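Local coordinates for cytochrome c551 (Achromobacter xylosoxidans, PDB 2ZON), which probably carries single electrons between redox partners by means of its bound haem, as small c-type cytochromes do, at residues Gln46-Leu51 with Tyr81-Ala86. Numbering follows the deposited sequence.
Sequences QGADAL and YMMDAA. With HEM (protoporphyrin IX containing Fe), chain K.
Met83 of the C-terminal helix 72-85 reaches across to the first turn of helix 48-57, a helix-to-helix packing within the all-helical cytochrome c fold that wraps the haem. It illustrates how one unbranched side chain can bridge two helices: Met83 is the only residue of 81-86 to touch 46-51. Its CG lies anti to the carbonyl carbon (chi1 -66°) and chi2 is extended, which sends the sulfur outward until a bend at chi3 (88°) turns the methyl against the start of the other helix. There CE packs 4.0 Å from C of Gly47, the N-cap residue, and 3.7 Å from N of Ala48. The sulfur is shared: SD sits 3.7 Å from CB of Ala48 and 3.8 Å from CD1 of Leu51, whose side chain meets Met83 tip to tip, CD1 also touching CG and CE. No hydrogen bond crosses between the segments; their direct contact is apolar packing around Met83. Gly47, with positive phi, separates helix 37-46 from helix 48-57, and its O accepts from N of Leu51. Leu51 also rests on Phe43, and its CB lies 4.1 Å from the haem methyl CMA. Met82 turns to the porphyrin instead, beside Trp40 and His24, bringing its SD 3.5 Å from the haem meso carbon CHB.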
loop_
_atom_site.group_PDB
_atom_site.type_symbol
_atom_site.label_atom_id
_atom_site.label_comp_id
_atom_site.label_asym_id
_atom_site.label_seq_id
_atom_site.Cartn_x
_atom_site.Cartn_y
_atom_site.Cartn_z
ATOM N N GLN D 46 36.903 -13.035 -31.479
ATOM C CA GLN D 46 38.090 -12.852 -30.634
ATOM C C GLN D 46 38.549 -14.175 -30.034
ATOM O O GLN D 46 39.743 -14.371 -29.772
ATOM C CB GLN D 46 37.799 -11.877 -29.492
ATOM C CG GLN D 46 37.511 -10.455 -29.921
ATOM C CD GLN D 46 37.211 -9.552 -28.740
ATOM O OE1 GLN D 46 36.291 -8.740 -28.790
ATOM N NE2 GLN D 46 37.986 -9.695 -27.665
ATOM N N GLY D 47 37.593 -15.068 -29.789
ATOM C CA GLY D 47 37.880 -16.371 -29.218
ATOM C C GLY D 47 37.748 -16.378 -27.707
ATOM O O GLY D 47 37.768 -15.320 -27.056
ATOM N N ALA D 48 37.632 -17.586 -27.159
ATOM C CA ALA D 48 37.326 -17.780 -25.746
ATOM C C ALA D 48 38.420 -17.304 -24.793
ATOM O O ALA D 48 38.112 -16.721 -23.753
ATOM C CB ALA D 48 36.966 -19.237 -25.478
ATOM N N ASP D 49 39.684 -17.551 -25.137
ATOM C CA ASP D 49 40.797 -17.134 -24.282
ATOM C C ASP D 49 40.824 -15.614 -24.071
ATOM O O ASP D 49 41.026 -15.139 -22.943
ATOM C CB ASP D 49 42.139 -17.616 -24.845
ATOM C CG ASP D 49 42.337 -19.113 -24.706
ATOM O OD1 ASP D 49 41.617 -19.760 -23.912
ATOM O OD2 ASP D 49 43.225 -19.651 -25.402
ATOM N N ALA D 50 40.606 -14.861 -25.147
ATOM C CA ALA D 50 40.596 -13.399 -25.068
ATOM C C ALA D 50 39.455 -12.896 -24.189
ATOM O O ALA D 50 39.649 -11.989 -23.370
ATOM C CB ALA D 50 40.509 -12.783 -26.471
ATOM N N LEU D 51 38.272 -13.484 -24.373
ATOM C CA LEU D 51 37.096 -13.119 -23.586
ATOM C C LEU D 51 37.332 -13.405 -22.100
ATOM O O LEU D 51 37.051 -12.554 -21.242
ATOM C CB LEU D 51 35.843 -13.857 -24.086
ATOM C CG LEU D 51 35.397 -13.591 -25.528
ATOM C CD1 LEU D 51 34.082 -14.320 -25.803
ATOM C CD2 LEU D 51 35.287 -12.086 -25.855
ATOM N N TYR D 81 29.317 -20.771 -21.645
ATOM C CA TYR D 81 27.856 -20.761 -21.638
ATOM C C TYR D 81 27.333 -19.524 -22.388
ATOM O O TYR D 81 26.360 -19.594 -23.160
ATOM C CB TYR D 81 27.345 -20.763 -20.192
ATOM C CG TYR D 81 25.865 -20.467 -20.057
ATOM C CD1 TYR D 81 24.900 -21.432 -20.372
ATOM C CD2 TYR D 81 25.427 -19.226 -19.590
ATOM C CE1 TYR D 81 23.529 -21.158 -20.227
ATOM C CE2 TYR D 81 24.081 -18.950 -19.452
ATOM C CZ TYR D 81 23.137 -19.908 -19.773
ATOM O OH TYR D 81 21.800 -19.596 -19.617
ATOM N N MET D 82 27.988 -18.392 -22.147
ATOM C CA MET D 82 27.563 -17.129 -22.758
ATOM C C MET D 82 27.762 -17.163 -24.279
ATOM O O MET D 82 26.836 -16.831 -25.037
ATOM C CB MET D 82 28.268 -15.952 -22.085
ATOM C CG MET D 82 27.827 -15.804 -20.636
ATOM S SD MET D 82 28.700 -14.502 -19.758
ATOM C CE MET D 82 27.926 -13.047 -20.478
ATOM N N MET D 83 28.942 -17.614 -24.707
ATOM C CA MET D 83 29.248 -17.817 -26.128
ATOM C C MET D 83 28.229 -18.769 -26.784
ATOM O O MET D 83 27.695 -18.467 -27.854
ATOM C CB MET D 83 30.677 -18.360 -26.295
ATOM C CG MET D 83 31.788 -17.386 -25.885
ATOM S SD MET D 83 33.462 -18.070 -25.931
ATOM C CE MET D 83 33.938 -17.731 -27.629
ATOM N N ASP D 84 27.949 -19.902 -26.129
ATOM C CA ASP D 84 26.988 -20.893 -26.627
ATOM C C ASP D 84 25.613 -20.262 -26.922
ATOM O O ASP D 84 24.986 -20.536 -27.950
ATOM C CB ASP D 84 26.851 -22.040 -25.608
ATOM C CG ASP D 84 25.823 -23.084 -26.016
ATOM O OD1 ASP D 84 26.175 -24.030 -26.757
ATOM O OD2 ASP D 84 24.663 -22.974 -25.568
ATOM N N ALA D 85 25.156 -19.394 -26.029
ATOM C CA ALA D 85 23.818 -18.807 -26.151
ATOM C C ALA D 85 23.714 -17.864 -27.367
ATOM O O ALA D 85 22.615 -17.545 -27.827
ATOM C CB ALA D 85 23.435 -18.084 -24.845
ATOM N N ALA D 86 24.866 -17.453 -27.884
ATOM C CA ALA D 86 24.968 -16.473 -28.962
ATOM C C ALA D 86 25.140 -17.129 -30.329
ATOM O O ALA D 86 25.179 -16.439 -31.360
ATOM C CB ALA D 86 26.126 -15.541 -28.693
HETATM C CHA HEM K . 31.562 -7.654 -21.129
HETATM C CHB HEM K . 31.248 -12.081 -19.278
HETATM C CHC HEM K . 29.854 -10.166 -15.107
HETATM C CHD HEM K . 29.126 -5.981 -17.326
HETATM C C1A HEM K . 31.688 -9.042 -21.032
HETATM C C2A HEM K . 32.254 -9.916 -21.962
HETATM C C3A HEM K . 32.157 -11.178 -21.412
HETATM C C4A HEM K . 31.550 -11.064 -20.172
HETATM C CMA HEM K . 32.626 -12.512 -22.022
HETATM C CAA HEM K . 32.846 -9.527 -23.313
HETATM C CBA HEM K . 34.260 -9.012 -23.141
HETATM C CGA HEM K . 34.457 -7.768 -24.008
HETATM O O1A HEM K . 33.563 -6.893 -23.985
HETATM O O2A HEM K . 35.500 -7.733 -24.678
HETATM C C1B HEM K . 30.935 -11.988 -17.926
HETATM C C2B HEM K . 30.938 -13.010 -16.994
HETATM C C3B HEM K . 30.560 -12.474 -15.781
HETATM C C4B HEM K . 30.279 -11.124 -16.028
HETATM C CMB HEM K . 31.367 -14.466 -17.304
HETATM C CAB HEM K . 30.354 -13.238 -14.471
HETATM C CBB HEM K . 31.571 -14.063 -14.015
HETATM C C1C HEM K . 29.462 -8.838 -15.292
HETATM C C2C HEM K . 28.874 -7.976 -14.367
HETATM C C3C HEM K . 28.665 -6.750 -14.979
HETATM C C4C HEM K . 29.128 -6.917 -16.291
HETATM C CMC HEM K . 28.527 -8.365 -12.921
HETATM C CAC HEM K . 27.949 -5.573 -14.312
HETATM C CBC HEM K . 28.573 -4.976 -13.044
HETATM C C1D HEM K . 29.798 -5.998 -18.547
HETATM C C2D HEM K . 30.013 -4.934 -19.423
HETATM C C3D HEM K . 30.710 -5.394 -20.518
HETATM C C4D HEM K . 30.906 -6.756 -20.294
HETATM C CMD HEM K . 29.546 -3.486 -19.188
HETATM C CAD HEM K . 31.205 -4.580 -21.736
HETATM C CBD HEM K . 32.534 -3.894 -21.377
HETATM C CGD HEM K . 32.815 -2.618 -22.198
HETATM O O1D HEM K . 32.814 -2.731 -23.443
HETATM O O2D HEM K . 33.031 -1.552 -21.567
HETATM N NA HEM K . 31.277 -9.763 -19.975
HETATM N NB HEM K . 30.533 -10.857 -17.313
HETATM N NC HEM K . 29.599 -8.172 -16.450
HETATM N ND HEM K . 30.354 -7.086 -19.104
HETATM FE FE HEM K . 30.430 -8.980 -18.254
#